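Local coordinates for glycoside hydrolase family 31 (PDB 5X3I), which hydrolyses the alpha-1,3-glucosidic linkages of the cyclic tetrasaccharide cyclobis-(1-6)-alpha-nigerosyl to yield isomaltose in the cytoplasm, at residues Pro141-Thr145 with His172-Phe176; Ala278-Thr282 with Thr650-Leu654; Arg456-Glu461 with Leu507-Lys513. The protein carries 1 engineered substitution. All coordinates share one frame; numbering follows the deposited sequence.

Contact 1 (Pro141-Thr145 with His172-Phe176); sequences PAVWT and HRGRF
The guanidinium of R175 lies flat over one face of the W144 indole. Its CZ is over the six-membered ring, 3.7 Å from the centroid, and the two planes are 14° apart. This is a stacked cation-pi pair. NH2 of R175 reaches furthest across the ring system, 3.4 Å from CE2 of W144 at the ring fusion. NH1 of R175 sits near CZ2 of W144, at 3.6 Å. The same arginine also touches the indole with its root: CB of R175 is 3.5 Å from CZ3 of W144. Its chain turns at chi3 (76°), which folds the guanidinium back over the ring. CB of R173 meets CH2 of W144 obliquely, 4.0 Å away, and the carbonyl carbon C of G174 is at the ring edge. Both segments belong to one antiparallel sheet of the galactose mutarotase-like N-terminal domain. Strand 159-167 runs between them, so W144 on the outermost strand spans a neighbour to reach R175. L165 of that middle strand faces both H172 and R173, a classic beta bulge. Replacing W144 by an alanine would probably leave the guanidinium of R175 without its flat aromatic partner. Salt bridges position the arginines: R175 pairs with E163 and E259, and R173 also with E259.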
loop_
_atom_site.group_PDB
_atom_site.type_symbol
_atom_site.label_atom_id
_atom_site.label_comp_id
_atom_site.label_asym_id
_atom_site.label_seq_id
_atom_site.Cartn_x
_atom_site.Cartn_y
_atom_site.Cartn_z
ATOM N N PRO A 141 3.915 -3.736 -34.373
ATOM C CA PRO A 141 4.664 -2.571 -33.892
ATOM C C PRO A 141 3.789 -1.333 -33.742
ATOM O O PRO A 141 2.817 -1.181 -34.471
ATOM C CB PRO A 141 5.717 -2.358 -34.980
ATOM C CG PRO A 141 5.093 -2.917 -36.206
ATOM C CD PRO A 141 4.294 -4.104 -35.747
ATOM N N ALA A 142 4.137 -0.461 -32.805
ATOM C CA ALA A 142 3.333 0.724 -32.532
ATOM C C ALA A 142 4.123 2.004 -32.744
ATOM O O ALA A 142 5.346 1.999 -32.724
ATOM C CB ALA A 142 2.783 0.679 -31.111
ATOM N N VAL A 143 3.411 3.103 -32.949
ATOM C CA VAL A 143 4.050 4.394 -33.136
ATOM C C VAL A 143 3.319 5.511 -32.409
ATOM O O VAL A 143 2.102 5.469 -32.242
ATOM C CB VAL A 143 4.140 4.783 -34.636
ATOM C CG1 VAL A 143 4.938 3.751 -35.426
ATOM C CG2 VAL A 143 2.753 4.971 -35.224
ATOM N N TRP A 144 4.075 6.524 -32.013
ATOM C CA TRP A 144 3.518 7.726 -31.421
ATOM C C TRP A 144 3.172 8.751 -32.493
ATOM O O TRP A 144 4.006 9.099 -33.322
ATOM C CB TRP A 144 4.498 8.338 -30.425
ATOM C CG TRP A 144 4.638 7.584 -29.140
ATOM C CD1 TRP A 144 5.663 6.769 -28.780
ATOM C CD2 TRP A 144 3.720 7.588 -28.037
ATOM N NE1 TRP A 144 5.450 6.267 -27.518
ATOM C CE2 TRP A 144 4.260 6.751 -27.041
ATOM C CE3 TRP A 144 2.495 8.218 -27.796
ATOM C CZ2 TRP A 144 3.619 6.528 -25.823
ATOM C CZ3 TRP A 144 1.858 7.992 -26.593
ATOM C CH2 TRP A 144 2.422 7.153 -25.618
ATOM N N THR A 145 1.946 9.248 -32.452
ATOM C CA THR A 145 1.465 10.210 -33.431
ATOM C C THR A 145 0.567 11.235 -32.767
ATOM O O THR A 145 -0.073 10.936 -31.759
ATOM C CB THR A 145 0.675 9.519 -34.554
ATOM O OG1 THR A 145 0.112 10.504 -35.421
ATOM C CG2 THR A 145 -0.449 8.671 -33.978
ATOM N N HIS A 172 -3.294 2.275 -28.078
ATOM C CA HIS A 172 -2.859 1.656 -26.836
ATOM C C HIS A 172 -2.711 2.613 -25.659
ATOM O O HIS A 172 -3.112 2.289 -24.543
ATOM C CB HIS A 172 -1.545 0.918 -27.084
ATOM C CG HIS A 172 -1.626 -0.067 -28.207
ATOM N ND1 HIS A 172 -2.103 -1.349 -28.036
ATOM C CD2 HIS A 172 -1.327 0.053 -29.522
ATOM C CE1 HIS A 172 -2.078 -1.981 -29.197
ATOM N NE2 HIS A 172 -1.615 -1.153 -30.114
ATOM N N ARG A 173 -2.128 3.781 -25.908
ATOM C CA ARG A 173 -1.866 4.758 -24.853
ATOM C C ARG A 173 -2.086 6.173 -25.355
ATOM O O ARG A 173 -1.932 6.444 -26.550
ATOM C CB ARG A 173 -0.430 4.646 -24.328
ATOM C CG ARG A 173 -0.010 3.258 -23.901
ATOM C CD ARG A 173 1.304 3.271 -23.154
ATOM N NE ARG A 173 1.661 1.919 -22.751
ATOM C CZ ARG A 173 2.792 1.585 -22.142
ATOM N NH1 ARG A 173 3.703 2.496 -21.859
ATOM N NH2 ARG A 173 3.012 0.325 -21.825
ATOM N N GLY A 174 -2.516 7.051 -24.457
ATOM C CA GLY A 174 -2.404 8.481 -24.664
ATOM C C GLY A 174 -1.222 9.063 -23.915
ATOM O O GLY A 174 -0.745 8.483 -22.932
ATOM N N ARG A 175 -0.781 10.236 -24.350
ATOM C CA ARG A 175 0.279 10.975 -23.686
ATOM C C ARG A 175 0.101 12.477 -23.901
ATOM O O ARG A 175 -0.348 12.905 -24.962
ATOM C CB ARG A 175 1.644 10.515 -24.185
ATOM C CG ARG A 175 2.811 11.209 -23.526
ATOM C CD ARG A 175 4.061 10.346 -23.564
ATOM N NE ARG A 175 4.685 10.323 -24.880
ATOM C CZ ARG A 175 5.663 9.494 -25.223
ATOM N NH1 ARG A 175 6.119 8.604 -24.353
ATOM N NH2 ARG A 175 6.182 9.546 -26.441
ATOM N N PHE A 176 0.441 13.275 -22.893
ATOM C CA PHE A 176 0.313 14.720 -22.998
ATOM C C PHE A 176 1.166 15.441 -21.970
ATOM O O PHE A 176 1.792 14.820 -21.115
ATOM C CB PHE A 176 -1.152 15.139 -22.849
ATOM C CG PHE A 176 -1.769 14.770 -21.522
ATOM C CD1 PHE A 176 -2.381 13.542 -21.347
ATOM C CD2 PHE A 176 -1.750 15.659 -20.461
ATOM C CE1 PHE A 176 -2.956 13.200 -20.130
ATOM C CE2 PHE A 176 -2.321 15.323 -19.245
ATOM C CZ PHE A 176 -2.922 14.087 -19.082
#

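Contact 2 (Ala278-Thr282 with Thr650-Leu654); sequences ATVLT and TDRPL
The turn from helix 622-650 to strand 655-656 of the C-terminal domain packs here against helix 277-288. D651 is the first residue beyond the helical conformation and has positive phi. Its carboxylate is directed at T282: OD2 of D651 and OG1 of T282 are 2.7 Å apart. OG1 of T282 is also 2.9 Å from O of A278, one turn back in its own helix. OG1 is beside the backbone N of T282 (chi1 -62°), which brings it near both oxygens. A water donates to OG1 of T282 at 2.8 Å and, weakly, to O of T650. The other carboxylate oxygen of D651 makes a salt bridge with R290, so the buried acid is held at both oxygens. Carbon contacts flank this polar centre. CB of A278 packs on CG of R652, 3.8 Å away. CD2 of L281 rests against the carbonyl O of D651 at 3.5 Å and packs on CG of P653 at 4.2 Å. The guanidinium of R652 leads off to a salt bridge with D661. OG1 of T650 is hydrogen-bonded to O of R646, one turn back. N of R652 donates to OG1 of T650 at 3.1 Å, closing an ST turn.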
loop_
_atom_site.group_PDB
_atom_site.type_symbol
_atom_site.label_atom_id
_atom_site.label_comp_id
_atom_site.label_asym_id
_atom_site.label_seq_id
_atom_site.Cartn_x
_atom_site.Cartn_y
_atom_site.Cartn_z
ATOM N N ALA A 278 -5.989 23.038 -0.022
ATOM C CA ALA A 278 -7.125 22.389 0.617
ATOM C C ALA A 278 -8.332 22.352 -0.314
ATOM O O ALA A 278 -9.024 21.344 -0.399
ATOM C CB ALA A 278 -7.483 23.091 1.930
ATOM N N THR A 279 -8.583 23.456 -1.009
ATOM C CA THR A 279 -9.702 23.519 -1.941
ATOM C C THR A 279 -9.480 22.594 -3.142
ATOM O O THR A 279 -10.414 21.994 -3.648
ATOM C CB THR A 279 -9.942 24.957 -2.433
ATOM O OG1 THR A 279 -10.211 25.800 -1.309
ATOM C CG2 THR A 279 -11.129 25.015 -3.384
ATOM N N VAL A 280 -8.237 22.476 -3.581
ATOM C CA VAL A 280 -7.895 21.506 -4.618
ATOM C C VAL A 280 -8.221 20.094 -4.129
ATOM O O VAL A 280 -8.868 19.321 -4.830
ATOM C CB VAL A 280 -6.418 21.596 -5.017
ATOM C CG1 VAL A 280 -6.000 20.368 -5.812
ATOM C CG2 VAL A 280 -6.162 22.862 -5.832
ATOM N N LEU A 281 -7.797 19.775 -2.913
ATOM C CA LEU A 281 -8.071 18.459 -2.351
ATOM C C LEU A 281 -9.577 18.213 -2.224
ATOM O O LEU A 281 -10.054 17.119 -2.510
ATOM C CB LEU A 281 -7.372 18.299 -1.003
ATOM C CG LEU A 281 -7.410 16.908 -0.360
ATOM C CD1 LEU A 281 -7.084 15.818 -1.383
ATOM C CD2 LEU A 281 -6.439 16.869 0.804
ATOM N N THR A 282 -10.323 19.243 -1.838
ATOM C CA THR A 282 -11.766 19.117 -1.684
ATOM C C THR A 282 -12.418 18.696 -2.995
ATOM O O THR A 282 -13.292 17.835 -3.016
ATOM C CB THR A 282 -12.403 20.433 -1.199
ATOM O OG1 THR A 282 -11.878 20.778 0.086
ATOM C CG2 THR A 282 -13.912 20.306 -1.112
ATOM N N THR A 650 -13.158 20.079 6.600
ATOM C CA THR A 650 -12.518 21.068 5.740
ATOM C C THR A 650 -11.555 20.545 4.667
ATOM O O THR A 650 -11.116 21.320 3.825
ATOM C CB THR A 650 -11.730 22.075 6.577
ATOM O OG1 THR A 650 -10.520 21.470 7.037
ATOM C CG2 THR A 650 -12.566 22.568 7.761
ATOM N N ASP A 651 -11.213 19.259 4.736
ATOM C CA ASP A 651 -10.200 18.621 3.883
ATOM C C ASP A 651 -8.764 19.096 4.137
ATOM O O ASP A 651 -7.834 18.597 3.510
ATOM C CB ASP A 651 -10.572 18.775 2.410
ATOM C CG ASP A 651 -11.837 18.050 2.086
ATOM O OD1 ASP A 651 -11.981 16.914 2.579
ATOM O OD2 ASP A 651 -12.706 18.613 1.398
ATOM N N ARG A 652 -8.575 20.056 5.036
ATOM C CA ARG A 652 -7.227 20.389 5.495
ATOM C C ARG A 652 -6.645 19.200 6.252
ATOM O O ARG A 652 -7.214 18.783 7.251
ATOM C CB ARG A 652 -7.228 21.631 6.390
ATOM C CG ARG A 652 -7.600 22.939 5.696
ATOM C CD ARG A 652 -6.845 24.120 6.314
ATOM N NE ARG A 652 -7.617 24.794 7.341
ATOM C CZ ARG A 652 -7.109 25.634 8.239
ATOM N NH1 ARG A 652 -5.812 25.912 8.256
ATOM N NH2 ARG A 652 -7.905 26.193 9.134
ATOM N N PRO A 653 -5.520 18.649 5.770
ATOM C CA PRO A 653 -4.987 17.366 6.254
ATOM C C PRO A 653 -4.651 17.294 7.744
ATOM O O PRO A 653 -4.361 18.302 8.375
ATOM C CB PRO A 653 -3.714 17.191 5.426
ATOM C CG PRO A 653 -4.045 17.865 4.128
ATOM C CD PRO A 653 -4.820 19.095 4.551
ATOM N N LEU A 654 -4.695 16.080 8.278
ATOM C CA LEU A 654 -4.323 15.822 9.665
ATOM C C LEU A 654 -2.812 15.790 9.847
ATOM O O LEU A 654 -2.281 16.445 10.732
ATOM C CB LEU A 654 -4.945 14.509 10.144
ATOM C CG LEU A 654 -4.655 14.102 11.588
ATOM C CD1 LEU A 654 -5.009 15.245 12.543
ATOM C CD2 LEU A 654 -5.427 12.814 11.939
HETATM O O HOH W 1 -11.870 23.322 1.139
#

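Contact 3 (Arg456-Glu461 with Leu507-Lys513); sequences RRYLVE and LLRSAGK
Two helices on the outside of the TIM barrel meet here, 457-461 and the C-terminal end of 496-510. R457 grips S510 end-on. NH1 and NH2 of R457 both donate to OG of S510, at 3.0 and 3.1 Å. The hydroxyl lies close to the guanidinium plane, but neither bond is straight (147° and 139°). OG of S510 in turn donates to O of L507 at 2.7 Å. Its chi1 of 77° sets OG between the backbone N and the carbonyl carbon, turned back toward that oxygen. NH1 of R457 also forms a salt bridge with OE2 of E461, one turn on, at 2.8 Å. It meets that oxygen from above the carboxylate plane. NE of R457 pairs with E454, so all three guanidinium nitrogens are engaged. CD1 of L507 covers one guanidinium face, 3.7 Å from NH2 of R457. In the barrel these helices follow strands 388-393 and 467-470, which are neighbours in the parallel sheet. V460 and L507 both also touch F468 of strand 467-470. V460 is the apolar centre: CG2 faces CD2 of L508, and CG1 meets CB of A511 at a tight 3.5 Å. The aliphatic chain of K513 runs past V460 in the opposite direction, with CD 3.7 Å from CG1 of V460. Its NZ goes on to salt bridges with D464 and D466. A Schellman motif ends helix 496-510. G512, with positive phi, is its C-prime residue, and N of K513 bonds to O of L508.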
loop_
_atom_site.group_PDB
_atom_site.type_symbol
_atom_site.label_atom_id
_atom_site.label_comp_id
_atom_site.label_asym_id
_atom_site.label_seq_id
_atom_site.Cartn_x
_atom_site.Cartn_y
_atom_site.Cartn_z
ATOM N N ARG A 456 -16.620 -14.467 7.896
ATOM C CA ARG A 456 -16.030 -13.752 9.017
ATOM C C ARG A 456 -17.073 -13.149 9.987
ATOM O O ARG A 456 -16.704 -12.588 11.024
ATOM C CB ARG A 456 -15.122 -12.633 8.503
ATOM C CG ARG A 456 -13.808 -13.089 7.854
ATOM C CD ARG A 456 -13.962 -13.576 6.415
ATOM N NE ARG A 456 -12.642 -13.889 5.880
ATOM C CZ ARG A 456 -12.394 -14.643 4.816
ATOM N NH1 ARG A 456 -13.382 -15.178 4.101
ATOM N NH2 ARG A 456 -11.134 -14.855 4.470
ATOM N N ARG A 457 -18.352 -13.254 9.637
ATOM C CA ARG A 457 -19.387 -12.537 10.382
ATOM C C ARG A 457 -19.411 -12.905 11.873
ATOM O O ARG A 457 -19.532 -12.022 12.721
ATOM C CB ARG A 457 -20.774 -12.770 9.769
ATOM C CG ARG A 457 -21.910 -12.062 10.508
ATOM C CD ARG A 457 -23.219 -12.066 9.710
ATOM N NE ARG A 457 -23.055 -11.327 8.469
ATOM C CZ ARG A 457 -23.081 -10.001 8.380
ATOM N NH1 ARG A 457 -23.301 -9.258 9.462
ATOM N NH2 ARG A 457 -22.895 -9.415 7.205
ATOM N N TYR A 458 -19.272 -14.190 12.187
ATOM C CA TYR A 458 -19.296 -14.620 13.588
ATOM C C TYR A 458 -18.136 -14.017 14.395
ATOM O O TYR A 458 -18.234 -13.875 15.610
ATOM C CB TYR A 458 -19.269 -16.147 13.693
ATOM C CG TYR A 458 -17.905 -16.755 13.464
ATOM C CD1 TYR A 458 -17.405 -16.914 12.181
ATOM C CD2 TYR A 458 -17.122 -17.176 14.530
ATOM C CE1 TYR A 458 -16.158 -17.475 11.964
ATOM C CE2 TYR A 458 -15.866 -17.742 14.324
ATOM C CZ TYR A 458 -15.392 -17.884 13.034
ATOM O OH TYR A 458 -14.158 -18.428 12.811
ATOM N N LEU A 459 -17.052 -13.639 13.722
ATOM C CA LEU A 459 -15.921 -13.025 14.414
ATOM C C LEU A 459 -16.303 -11.663 14.969
ATOM O O LEU A 459 -15.886 -11.308 16.071
ATOM C CB LEU A 459 -14.701 -12.892 13.499
ATOM C CG LEU A 459 -14.111 -14.175 12.921
ATOM C CD1 LEU A 459 -13.213 -13.845 11.725
ATOM C CD2 LEU A 459 -13.323 -14.954 13.982
ATOM N N VAL A 460 -17.077 -10.899 14.200
ATOM C CA VAL A 460 -17.575 -9.607 14.676
ATOM C C VAL A 460 -18.830 -9.721 15.564
ATOM O O VAL A 460 -18.943 -9.026 16.563
ATOM C CB VAL A 460 -17.875 -8.643 13.509
ATOM C CG1 VAL A 460 -18.228 -7.287 14.045
ATOM C CG2 VAL A 460 -16.658 -8.498 12.608
ATOM N N GLU A 461 -19.772 -10.580 15.193
ATOM C CA GLU A 461 -21.048 -10.633 15.908
ATOM C C GLU A 461 -20.988 -11.449 17.216
ATOM O O GLU A 461 -21.537 -11.031 18.222
ATOM C CB GLU A 461 -22.149 -11.155 14.980
ATOM C CG GLU A 461 -22.432 -10.171 13.855
ATOM C CD GLU A 461 -23.666 -10.496 13.036
ATOM O OE1 GLU A 461 -24.308 -11.537 13.269
ATOM O OE2 GLU A 461 -23.975 -9.701 12.125
ATOM N N LEU A 507 -18.774 -5.129 6.308
ATOM C CA LEU A 507 -19.029 -6.171 7.301
ATOM C C LEU A 507 -19.174 -5.564 8.699
ATOM O O LEU A 507 -20.145 -5.820 9.388
ATOM C CB LEU A 507 -17.913 -7.219 7.306
ATOM C CG LEU A 507 -18.031 -8.250 8.431
ATOM C CD1 LEU A 507 -19.343 -9.038 8.295
ATOM C CD2 LEU A 507 -16.827 -9.175 8.450
ATOM N N LEU A 508 -18.200 -4.753 9.082
ATOM C CA LEU A 508 -18.188 -4.085 10.371
ATOM C C LEU A 508 -19.438 -3.206 10.525
ATOM O O LEU A 508 -20.149 -3.332 11.511
ATOM C CB LEU A 508 -16.901 -3.277 10.535
ATOM C CG LEU A 508 -15.665 -4.130 10.837
ATOM C CD1 LEU A 508 -14.384 -3.379 10.548
ATOM C CD2 LEU A 508 -15.699 -4.626 12.311
ATOM N N ARG A 509 -19.716 -2.362 9.532
ATOM C CA ARG A 509 -20.955 -1.577 9.503
ATOM C C ARG A 509 -22.197 -2.434 9.721
ATOM O O ARG A 509 -23.076 -2.056 10.468
ATOM C CB ARG A 509 -21.109 -0.820 8.173
ATOM C CG ARG A 509 -20.052 0.260 7.910
ATOM C CD ARG A 509 -20.365 1.084 6.629
ATOM N NE ARG A 509 -19.331 2.081 6.408
ATOM C CZ ARG A 509 -18.205 1.852 5.741
ATOM N NH1 ARG A 509 -17.980 0.665 5.193
ATOM N NH2 ARG A 509 -17.305 2.817 5.615
ATOM N N SER A 510 -22.264 -3.590 9.066
ATOM C CA SER A 510 -23.470 -4.401 9.100
ATOM C C SER A 510 -23.675 -5.005 10.485
ATOM O O SER A 510 -24.772 -5.414 10.824
ATOM C CB SER A 510 -23.422 -5.518 8.050
ATOM O OG SER A 510 -22.577 -6.571 8.472
ATOM N N ALA A 511 -22.597 -5.072 11.253
ATOM C CA ALA A 511 -22.623 -5.549 12.628
ATOM C C ALA A 511 -22.762 -4.390 13.608
ATOM O O ALA A 511 -22.619 -4.569 14.800
ATOM C CB ALA A 511 -21.390 -6.351 12.928
ATOM N N GLY A 512 -22.964 -3.182 13.099
ATOM C CA GLY A 512 -23.193 -2.037 13.962
ATOM C C GLY A 512 -21.923 -1.411 14.502
ATOM O O GLY A 512 -21.973 -0.620 15.437
ATOM N N LYS A 513 -20.788 -1.735 13.887
ATOM C CA LYS A 513 -19.498 -1.247 14.347
ATOM C C LYS A 513 -18.842 -0.344 13.307
ATOM O O LYS A 513 -19.152 -0.427 12.135
ATOM C CB LYS A 513 -18.566 -2.406 14.675
ATOM C CG LYS A 513 -19.082 -3.318 15.768
ATOM C CD LYS A 513 -18.032 -4.304 16.199
ATOM C CE LYS A 513 -17.324 -3.832 17.448
ATOM N NZ LYS A 513 -16.596 -4.941 18.096
#

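The three contacts hold different elements and do not touch. All are partly buried, with no wholly core or wholly surface case. Contacts 1 and 3 lie on opposite sides of the chain's centre, their own centres about 48 Å apart. Contact 2 joins parts 368 residues apart in sequence, and contact 3 falls within that span. The chemistry follows the setting. In the sheet of contact 1 an arginine uses its face, stacked on an indole that reaches across strand 159-167. Contact 2 centres on a buried acid where the C-terminal part meets helix 277-288. In contact 3 an arginine uses its edge on a serine, beside an apolar patch that also packs on barrel strand 467-470.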